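Local atomic coordinates of type I polyketide synthase PikAII (Streptomyces venezuelae, PDB entry 3QP9), a protein that acts as a C2-type ketoreductase domain of a modular polyketide synthase, probably epimerising the stereocentre beside a ketone that it does not itself reduce. Residues Asp26-Arg31 with Pro468-Thr473; Pro66-Leu71 with Pro78-Val83; Trp116-His121 with Pro127-Thr132. One frame throughout, in Å; residues are numbered along the deposited sequence.

Interaction 1: Asp26-Arg31 with Pro468-Thr473; sequences DSWRYR and PATALT
Trp28 reaches from the N-terminal end of the chain to the first turns of helix 468-481, where its indole meets Thr470 and Ala471. Asp26 and Ser27, which lead up to it, are bonded elsewhere: Asp26 OD2 accepts a weak hydrogen bond from the backbone N of Leu238, and Ser27 O accepts a hydrogen bond from Arg235 NH2. CB of Trp28 points toward the helix. CG of Trp28 stands beside the backbone N (chi1 -60°), and the long, rigid ring spans a gap that leaves the CA atoms of Trp28 and Ala471 9.2 Å apart. The length of the indole suits a gap of this width. The six-membered part of the indole does the touching. CZ3 of Trp28 lies 3.9 Å from CB of Thr470, and the two side chains cross at about a right angle. The methyl CG2 of Thr470 stands closer still to the ring, but the modelled spacing is too short to be trusted. Thr470 suits a partly exposed place on the helix because it offers a methyl to the indole while OG1, on its other branch, stands beside its own backbone N. At the ring edge, CZ3 of Trp28 also lies 4.0 Å from the backbone N of Ala471, a residue whose small methyl adds little bulk beside the indole. Contact between the segments is apolar and small, about 109 Å² in all. Beyond Trp28 the chain becomes strand 29-36, in which Arg29 is bound to Asp483 by a salt bridge and Tyr30 is hydrogen-bonded to Trp493. This strand runs between strands 227-235 and 485-488, while Leu472 on helix 468-481 packs against helix 262-274.

Interaction 2: Pro66-Leu71 with Pro78-Val83; sequences PVLAAL and PVQLDV
Pro78, Leu68 and Gln80 carry this contact, which lies inside a beta-alpha-beta unit of the Rossmann type: strand 51-57, helix 65-73 and strand 77-83. The helix runs back almost antiparallel to the last strand, at 158°, and the two axes come within 8.7 Å. Pro78 stands near the start of the strand, where the chain has just left the helix. Its ring points back at the helix and meets two leucines one turn apart. CG of Pro78 lies 4.0 Å from CB of Leu68, while its CB is 3.8 Å from CD1 of Leu71. Leu71 and the proline slide past each other in opposite directions, with CB and CD1 of the leucine meeting CB and CG of the ring. A proline suits this position because its compact ring fills the space beside a helix without a flexible chain to be fixed. Leu68 has CG beside its backbone N, but chi1 is -29°, well away from a staggered value, which suggests some strain; its CD1 meets Gln80. Leu68 also touches Val54 of strand 51-57, which ties the helix to both strands of the unit. Gln80 is the polar member of the three. Its chain leaves CB anti to the backbone N (chi1 -174°) and stays extended, so that it crosses Leu68 at about a right angle and turns both its CB and its amide oxygen to one methyl of the leucine. Leu71 also packs on Leu212 of helix 202-212. CD1 of Leu68 stands 4.1 Å from CB of Gln80 and 3.9 Å from its amide oxygen OE1.

Interaction 3: Trp116-His121 with Pro127-Thr132; sequences WDESAH and PFTRGT
Asp117 O is gripped by two donors from the start of helix 130-144. Gly131 N approaches it in the carbonyl plane at 3.0 Å, and Thr129 OG1, at the N-cap position, lies at the same distance but tilted from the plane. Next along the loop, Arg130 N gives a hydrogen bond of 2.9 Å to Ser119 O, nearly along the C=O axis. Thus the first N-H groups of the helix, which have no carbonyls of an earlier turn to meet, find them in the loop 116-121. The side chain of Arg130 adds a further bond, NE to Ala120 O at 2.9 Å, with an N-H...O angle of 161° and the acceptor near the guanidinium plane. The loop is shaped by an Asx turn in which Asp117 OD1 accepts from Ser119 N at 3.0 Å; Ser119 OG is a second donor, from the same face of the carboxylate. Gly131 suits its place because, without a side chain, it lets Asp117 O come against the helix. Thr129 lays its methyl CG2 3.4 Å from Glu118 O. Glu118 itself turns OE2 to Ser169 and Gln172 near helix 170-185, while OE1 is buried by the contact without a partner in the model. Outward, His121 and Phe128 form an offset edge-to-face pair, the edge of Phe128 toward the face of His121, planes at 77° and centroids 5.8 Å apart. The aliphatic chain of Arg130 crosses His121, and CG of Arg130 lies 3.9 Å from CA of His121. The partial positive charge at the helix start would probably strengthen the bonds that these carbonyls accept, consistent with a loop held firmly despite having no regular structure.

How the interactions relate
Along the chain, interactions 2 and 3 follow one another within the span closed by interaction 1, whose segments lie 437 residues apart. Interactions 2 and 3 are neighbours, their centres about 20 Å apart, and they touch where Val67 CG2 packs against Trp116 CH2; both lie on one side of the chain's centre. Interaction 1 lies on the other side, its centre about 46 Å from that of interaction 2 and 34 Å from that of interaction 3. Interaction 1 thus joins the residue just before the first strand, 29-36, to a late helix, while the other two lie among elements of the Rossmann-type part between residues 51 and 144.

Interaction 1: Asp26-Arg31 with Pro468-Thr473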
loop_
_atom_site.group_PDB
_atom_site.type_symbol
_atom_site.label_atom_id
_atom_site.label_comp_id
_atom_site.label_asym_id
_atom_site.label_seq_id
_atom_site.Cartn_x
_atom_site.Cartn_y
_atom_site.Cartn_z
ATOM N N ASP A 26 23.599 0.592 0.381
ATOM C CA ASP A 26 23.235 -0.809 0.346
ATOM C C ASP A 26 22.653 -1.216 1.709
ATOM O O ASP A 26 22.003 -2.235 1.843
ATOM C CB ASP A 26 24.367 -1.703 -0.166
ATOM C CG ASP A 26 23.840 -2.778 -1.102
ATOM O OD1 ASP A 26 23.986 -2.642 -2.365
ATOM O OD2 ASP A 26 23.212 -3.726 -0.568
ATOM N N SER A 27 22.845 -0.393 2.724
ATOM C CA SER A 27 22.212 -0.682 3.987
ATOM C C SER A 27 20.864 0.031 4.037
ATOM O O SER A 27 20.210 -0.006 5.042
ATOM C CB SER A 27 23.084 -0.249 5.180
ATOM O OG SER A 27 23.199 1.179 5.121
ATOM N N TRP A 28 20.413 0.638 2.938
ATOM C CA TRP A 28 19.038 1.199 2.899
ATOM C C TRP A 28 17.996 0.225 2.294
ATOM O O TRP A 28 16.844 0.599 2.211
ATOM C CB TRP A 28 18.985 2.496 2.047
ATOM C CG TRP A 28 19.853 3.609 2.518
ATOM C CD1 TRP A 28 20.575 3.674 3.663
ATOM C CD2 TRP A 28 19.996 4.872 1.880
ATOM N NE1 TRP A 28 21.249 4.871 3.709
ATOM C CE2 TRP A 28 20.856 5.649 2.669
ATOM C CE3 TRP A 28 19.524 5.404 0.674
ATOM C CZ2 TRP A 28 21.236 6.977 2.317
ATOM C CZ3 TRP A 28 19.887 6.733 0.337
ATOM C CH2 TRP A 28 20.725 7.495 1.182
ATOM N N ARG A 29 18.418 -0.952 1.792
ATOM C CA ARG A 29 17.470 -1.861 1.144
ATOM C C ARG A 29 16.755 -2.817 2.080
ATOM O O ARG A 29 17.391 -3.522 2.847
ATOM C CB ARG A 29 18.200 -2.693 0.031
ATOM C CG ARG A 29 18.835 -1.877 -1.032
ATOM C CD ARG A 29 19.794 -2.840 -1.924
ATOM N NE ARG A 29 19.072 -4.081 -2.243
ATOM C CZ ARG A 29 18.151 -4.194 -3.212
ATOM N NH1 ARG A 29 17.552 -5.362 -3.439
ATOM N NH2 ARG A 29 17.920 -3.183 -4.066
ATOM N N TYR A 30 15.387 -2.790 2.072
ATOM C CA TYR A 30 14.543 -3.669 2.910
ATOM C C TYR A 30 13.542 -4.286 2.033
ATOM O O TYR A 30 13.317 -3.782 0.900
ATOM C CB TYR A 30 13.811 -2.895 4.055
ATOM C CG TYR A 30 14.832 -2.228 4.951
ATOM C CD1 TYR A 30 15.337 -0.969 4.628
ATOM C CD2 TYR A 30 15.415 -2.921 5.978
ATOM C CE1 TYR A 30 16.348 -0.325 5.413
ATOM C CE2 TYR A 30 16.411 -2.267 6.827
ATOM C CZ TYR A 30 16.862 -1.001 6.474
ATOM O OH TYR A 30 17.814 -0.424 7.257
ATOM N N ARG A 31 12.901 -5.353 2.496
ATOM C CA ARG A 31 11.749 -5.826 1.700
ATOM C C ARG A 31 10.824 -6.491 2.616
ATOM O O ARG A 31 11.207 -6.878 3.758
ATOM C CB ARG A 31 12.256 -6.865 0.643
ATOM C CG ARG A 31 13.086 -8.074 1.260
ATOM C CD ARG A 31 13.173 -9.413 0.368
ATOM N NE ARG A 31 14.478 -10.015 0.587
ATOM C CZ ARG A 31 14.794 -11.002 1.421
ATOM N NH1 ARG A 31 16.064 -11.357 1.509
ATOM N NH2 ARG A 31 13.906 -11.670 2.125
ATOM N N PRO A 468 19.271 13.069 -2.739
ATOM C CA PRO A 468 18.662 12.764 -4.027
ATOM C C PRO A 468 19.614 11.923 -4.866
ATOM O O PRO A 468 19.207 10.890 -5.393
ATOM C CB PRO A 468 18.397 14.163 -4.632
ATOM C CG PRO A 468 18.058 14.985 -3.384
ATOM C CD PRO A 468 18.985 14.462 -2.300
ATOM N N ALA A 469 20.874 12.309 -4.899
ATOM C CA ALA A 469 21.886 11.559 -5.627
ATOM C C ALA A 469 22.035 10.091 -5.183
ATOM O O ALA A 469 22.135 9.168 -6.035
ATOM C CB ALA A 469 23.249 12.273 -5.459
ATOM N N THR A 470 22.213 9.902 -3.866
ATOM C CA THR A 470 22.268 8.595 -3.249
ATOM C C THR A 470 20.996 7.768 -3.481
ATOM O O THR A 470 21.107 6.595 -3.858
ATOM C CB THR A 470 22.549 8.731 -1.750
ATOM O OG1 THR A 470 23.702 9.553 -1.648
ATOM C CG2 THR A 470 22.854 7.395 -1.114
ATOM N N ALA A 471 19.834 8.392 -3.316
ATOM C CA ALA A 471 18.546 7.729 -3.527
ATOM C C ALA A 471 18.470 7.253 -4.979
ATOM O O ALA A 471 18.009 6.141 -5.268
ATOM C CB ALA A 471 17.356 8.685 -3.191
ATOM N N LEU A 472 18.892 8.091 -5.925
ATOM C CA LEU A 472 18.717 7.688 -7.322
ATOM C C LEU A 472 19.691 6.571 -7.640
ATOM O O LEU A 472 19.394 5.735 -8.450
ATOM C CB LEU A 472 18.875 8.853 -8.325
ATOM C CG LEU A 472 17.698 9.818 -8.289
ATOM C CD1 LEU A 472 18.013 11.204 -8.947
ATOM C CD2 LEU A 472 16.455 9.159 -8.908
ATOM N N THR A 473 20.868 6.551 -7.014
ATOM C CA THR A 473 21.780 5.425 -7.220
ATOM C C THR A 473 21.139 4.150 -6.632
ATOM O O THR A 473 21.224 3.103 -7.224
ATOM C CB THR A 473 23.186 5.726 -6.591
ATOM O OG1 THR A 473 23.723 6.866 -7.244
ATOM C CG2 THR A 473 24.176 4.534 -6.801
#

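Interaction 2: Pro66-Leu71 with Pro78-Val83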
loop_
_atom_site.group_PDB
_atom_site.type_symbol
_atom_site.label_atom_id
_atom_site.label_comp_id
_atom_site.label_asym_id
_atom_site.label_seq_id
_atom_site.Cartn_x
_atom_site.Cartn_y
_atom_site.Cartn_z
ATOM N N PRO A 66 -20.427 -19.267 4.829
ATOM C CA PRO A 66 -19.414 -20.162 5.322
ATOM C C PRO A 66 -18.413 -19.490 6.328
ATOM O O PRO A 66 -17.856 -20.184 7.203
ATOM C CB PRO A 66 -18.753 -20.672 4.030
ATOM C CG PRO A 66 -18.872 -19.480 3.052
ATOM C CD PRO A 66 -20.101 -18.706 3.506
ATOM N N VAL A 67 -18.202 -18.169 6.219
ATOM C CA VAL A 67 -17.594 -17.404 7.338
ATOM C C VAL A 67 -18.298 -17.673 8.734
ATOM O O VAL A 67 -17.637 -18.095 9.686
ATOM C CB VAL A 67 -17.456 -15.887 7.057
ATOM C CG1 VAL A 67 -16.710 -15.211 8.228
ATOM C CG2 VAL A 67 -16.690 -15.635 5.754
ATOM N N LEU A 68 -19.622 -17.482 8.863
ATOM C CA LEU A 68 -20.226 -17.801 10.164
ATOM C C LEU A 68 -20.158 -19.264 10.515
ATOM O O LEU A 68 -19.953 -19.610 11.692
ATOM C CB LEU A 68 -21.666 -17.264 10.342
ATOM C CG LEU A 68 -22.199 -16.020 9.652
ATOM C CD1 LEU A 68 -23.595 -15.781 10.214
ATOM C CD2 LEU A 68 -21.333 -14.823 9.904
ATOM N N ALA A 69 -20.263 -20.158 9.519
ATOM C CA ALA A 69 -20.131 -21.566 9.874
ATOM C C ALA A 69 -18.756 -21.822 10.495
ATOM O O ALA A 69 -18.663 -22.461 11.543
ATOM C CB ALA A 69 -20.400 -22.504 8.656
ATOM N N ALA A 70 -17.682 -21.284 9.890
ATOM C CA ALA A 70 -16.341 -21.495 10.477
ATOM C C ALA A 70 -16.185 -20.937 11.873
ATOM O O ALA A 70 -15.603 -21.594 12.751
ATOM C CB ALA A 70 -15.245 -20.950 9.565
ATOM N N LEU A 71 -16.717 -19.734 12.091
ATOM C CA LEU A 71 -16.658 -19.131 13.414
ATOM C C LEU A 71 -17.469 -19.980 14.431
ATOM O O LEU A 71 -17.002 -20.264 15.550
ATOM C CB LEU A 71 -17.231 -17.711 13.381
ATOM C CG LEU A 71 -16.543 -16.601 12.568
ATOM C CD1 LEU A 71 -17.440 -15.474 12.443
ATOM C CD2 LEU A 71 -15.375 -16.131 13.312
ATOM N N PRO A 78 -21.501 -16.364 16.272
ATOM C CA PRO A 78 -21.427 -15.267 15.276
ATOM C C PRO A 78 -22.752 -14.567 14.963
ATOM O O PRO A 78 -23.771 -15.213 14.684
ATOM C CB PRO A 78 -20.915 -15.956 14.003
ATOM C CG PRO A 78 -21.056 -17.413 14.242
ATOM C CD PRO A 78 -21.516 -17.693 15.639
ATOM N N VAL A 79 -22.723 -13.242 14.962
ATOM C CA VAL A 79 -23.883 -12.461 14.513
ATOM C C VAL A 79 -23.557 -11.656 13.245
ATOM O O VAL A 79 -22.701 -10.753 13.263
ATOM C CB VAL A 79 -24.400 -11.489 15.648
ATOM C CG1 VAL A 79 -25.602 -10.652 15.167
ATOM C CG2 VAL A 79 -24.771 -12.282 16.893
ATOM N N GLN A 80 -24.245 -11.948 12.158
ATOM C CA GLN A 80 -24.112 -11.116 10.960
ATOM C C GLN A 80 -24.807 -9.780 11.011
ATOM O O GLN A 80 -25.955 -9.657 11.466
ATOM C CB GLN A 80 -24.586 -11.864 9.735
ATOM C CG GLN A 80 -24.365 -11.141 8.436
ATOM C CD GLN A 80 -24.517 -12.065 7.239
ATOM O OE1 GLN A 80 -24.384 -13.281 7.369
ATOM N NE2 GLN A 80 -24.823 -11.490 6.074
ATOM N N LEU A 81 -24.098 -8.775 10.535
ATOM C CA LEU A 81 -24.594 -7.418 10.523
ATOM C C LEU A 81 -24.397 -6.906 9.110
ATOM O O LEU A 81 -23.283 -6.473 8.737
ATOM C CB LEU A 81 -23.819 -6.564 11.507
ATOM C CG LEU A 81 -23.882 -7.034 12.949
ATOM C CD1 LEU A 81 -23.129 -6.063 13.795
ATOM C CD2 LEU A 81 -25.352 -7.100 13.424
ATOM N N ASP A 82 -25.452 -7.017 8.313
ATOM C CA ASP A 82 -25.411 -6.563 6.938
ATOM C C ASP A 82 -25.497 -5.052 6.935
ATOM O O ASP A 82 -26.453 -4.494 7.450
ATOM C CB ASP A 82 -26.572 -7.136 6.128
ATOM C CG ASP A 82 -26.886 -8.575 6.486
ATOM O OD1 ASP A 82 -26.088 -9.470 6.107
ATOM O OD2 ASP A 82 -27.947 -8.804 7.145
ATOM N N VAL A 83 -24.519 -4.389 6.326
ATOM C CA VAL A 83 -24.589 -2.932 6.148
ATOM C C VAL A 83 -24.567 -2.444 4.658
ATOM O O VAL A 83 -24.097 -3.170 3.758
ATOM C CB VAL A 83 -23.525 -2.249 7.018
ATOM C CG1 VAL A 83 -22.122 -2.467 6.429
ATOM C CG2 VAL A 83 -23.846 -0.752 7.223
#

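Interaction 3: Trp116-His121 with Pro127-Thr132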
loop_
_atom_site.group_PDB
_atom_site.type_symbol
_atom_site.label_atom_id
_atom_site.label_comp_id
_atom_site.label_asym_id
_atom_site.label_seq_id
_atom_site.Cartn_x
_atom_site.Cartn_y
_atom_site.Cartn_z
ATOM N N TRP A 116 -14.452 -6.938 0.787
ATOM C CA TRP A 116 -14.870 -7.798 -0.311
ATOM C C TRP A 116 -15.731 -7.061 -1.296
ATOM O O TRP A 116 -15.851 -7.509 -2.425
ATOM C CB TRP A 116 -15.605 -9.064 0.129
ATOM C CG TRP A 116 -14.774 -9.928 0.989
ATOM C CD1 TRP A 116 -13.493 -9.683 1.444
ATOM C CD2 TRP A 116 -15.162 -11.175 1.521
ATOM N NE1 TRP A 116 -13.069 -10.738 2.247
ATOM C CE2 TRP A 116 -14.091 -11.652 2.312
ATOM C CE3 TRP A 116 -16.326 -11.928 1.437
ATOM C CZ2 TRP A 116 -14.166 -12.837 3.005
ATOM C CZ3 TRP A 116 -16.399 -13.111 2.146
ATOM C CH2 TRP A 116 -15.305 -13.582 2.864
ATOM N N ASP A 117 -16.260 -5.917 -0.881
ATOM C CA ASP A 117 -16.996 -5.091 -1.783
ATOM C C ASP A 117 -16.049 -4.297 -2.704
ATOM O O ASP A 117 -15.644 -3.182 -2.411
ATOM C CB ASP A 117 -17.959 -4.168 -1.035
ATOM C CG ASP A 117 -18.926 -3.410 -1.992
ATOM O OD1 ASP A 117 -18.767 -3.473 -3.235
ATOM O OD2 ASP A 117 -19.885 -2.783 -1.486
ATOM N N GLU A 118 -15.836 -4.834 -3.883
ATOM C CA GLU A 118 -15.005 -4.171 -4.879
ATOM C C GLU A 118 -15.722 -3.239 -5.830
ATOM O O GLU A 118 -15.124 -2.738 -6.800
ATOM C CB GLU A 118 -14.314 -5.234 -5.712
ATOM C CG GLU A 118 -13.724 -6.276 -4.869
ATOM C CD GLU A 118 -12.236 -5.993 -4.623
ATOM O OE1 GLU A 118 -11.890 -4.846 -4.149
ATOM O OE2 GLU A 118 -11.460 -6.911 -4.977
ATOM N N SER A 119 -16.990 -2.992 -5.567
ATOM C CA SER A 119 -17.793 -2.171 -6.465
ATOM C C SER A 119 -17.292 -0.745 -6.510
ATOM O O SER A 119 -16.763 -0.240 -5.550
ATOM C CB SER A 119 -19.288 -2.209 -6.037
ATOM O OG SER A 119 -19.451 -1.508 -4.825
ATOM N N ALA A 120 -17.495 -0.097 -7.645
ATOM C CA ALA A 120 -17.277 1.354 -7.777
ATOM C C ALA A 120 -18.117 2.238 -6.864
ATOM O O ALA A 120 -19.316 2.006 -6.632
ATOM C CB ALA A 120 -17.492 1.802 -9.231
ATOM N N HIS A 121 -17.481 3.269 -6.349
ATOM C CA HIS A 121 -18.202 4.259 -5.565
ATOM C C HIS A 121 -18.581 5.420 -6.480
ATOM O O HIS A 121 -17.728 5.932 -7.213
ATOM C CB HIS A 121 -17.361 4.723 -4.401
ATOM C CG HIS A 121 -18.037 5.708 -3.513
ATOM N ND1 HIS A 121 -18.517 5.376 -2.263
ATOM C CD2 HIS A 121 -18.271 7.032 -3.666
ATOM C CE1 HIS A 121 -19.034 6.452 -1.691
ATOM N NE2 HIS A 121 -18.902 7.469 -2.525
ATOM N N PRO A 127 -8.952 3.282 -8.255
ATOM C CA PRO A 127 -9.220 1.934 -7.677
ATOM C C PRO A 127 -9.975 2.028 -6.371
ATOM O O PRO A 127 -10.357 1.003 -5.811
ATOM C CB PRO A 127 -7.782 1.378 -7.403
ATOM C CG PRO A 127 -6.929 2.592 -7.120
ATOM C CD PRO A 127 -7.601 3.785 -7.857
ATOM N N PHE A 128 -10.209 3.244 -5.878
ATOM C CA PHE A 128 -11.068 3.378 -4.667
ATOM C C PHE A 128 -12.343 2.562 -4.875
ATOM O O PHE A 128 -12.959 2.647 -5.954
ATOM C CB PHE A 128 -11.413 4.837 -4.391
ATOM C CG PHE A 128 -12.239 5.020 -3.144
ATOM C CD1 PHE A 128 -11.614 5.125 -1.902
ATOM C CD2 PHE A 128 -13.618 5.115 -3.218
ATOM C CE1 PHE A 128 -12.357 5.309 -0.723
ATOM C CE2 PHE A 128 -14.356 5.295 -2.035
ATOM C CZ PHE A 128 -13.710 5.366 -0.793
ATOM N N THR A 129 -12.695 1.707 -3.907
ATOM C CA THR A 129 -13.960 0.896 -3.987
ATOM C C THR A 129 -14.879 1.201 -2.816
ATOM O O THR A 129 -14.478 1.908 -1.878
ATOM C CB THR A 129 -13.741 -0.665 -4.025
ATOM O OG1 THR A 129 -13.425 -1.168 -2.728
ATOM C CG2 THR A 129 -12.674 -1.098 -5.038
ATOM N N ARG A 130 -16.113 0.691 -2.851
ATOM C CA ARG A 130 -17.055 1.003 -1.759
ATOM C C ARG A 130 -16.548 0.380 -0.466
ATOM O O ARG A 130 -16.649 0.961 0.612
ATOM C CB ARG A 130 -18.429 0.483 -2.106
ATOM C CG ARG A 130 -19.170 1.373 -3.142
ATOM C CD ARG A 130 -20.660 0.929 -3.280
ATOM N NE ARG A 130 -21.234 1.214 -4.615
ATOM C CZ ARG A 130 -22.536 1.385 -4.882
ATOM N NH1 ARG A 130 -22.932 1.645 -6.126
ATOM N NH2 ARG A 130 -23.440 1.307 -3.917
ATOM N N GLY A 131 -15.970 -0.816 -0.606
ATOM C CA GLY A 131 -15.289 -1.510 0.512
ATOM C C GLY A 131 -14.168 -0.731 1.184
ATOM O O GLY A 131 -13.995 -0.854 2.387
ATOM N N THR A 132 -13.400 0.040 0.407
ATOM C CA THR A 132 -12.376 0.934 0.950
ATOM C C THR A 132 -12.989 1.999 1.918
ATOM O O THR A 132 -12.492 2.197 3.055
ATOM C CB THR A 132 -11.600 1.660 -0.169
ATOM O OG1 THR A 132 -11.379 0.783 -1.305
ATOM C CG2 THR A 132 -10.227 2.134 0.334
#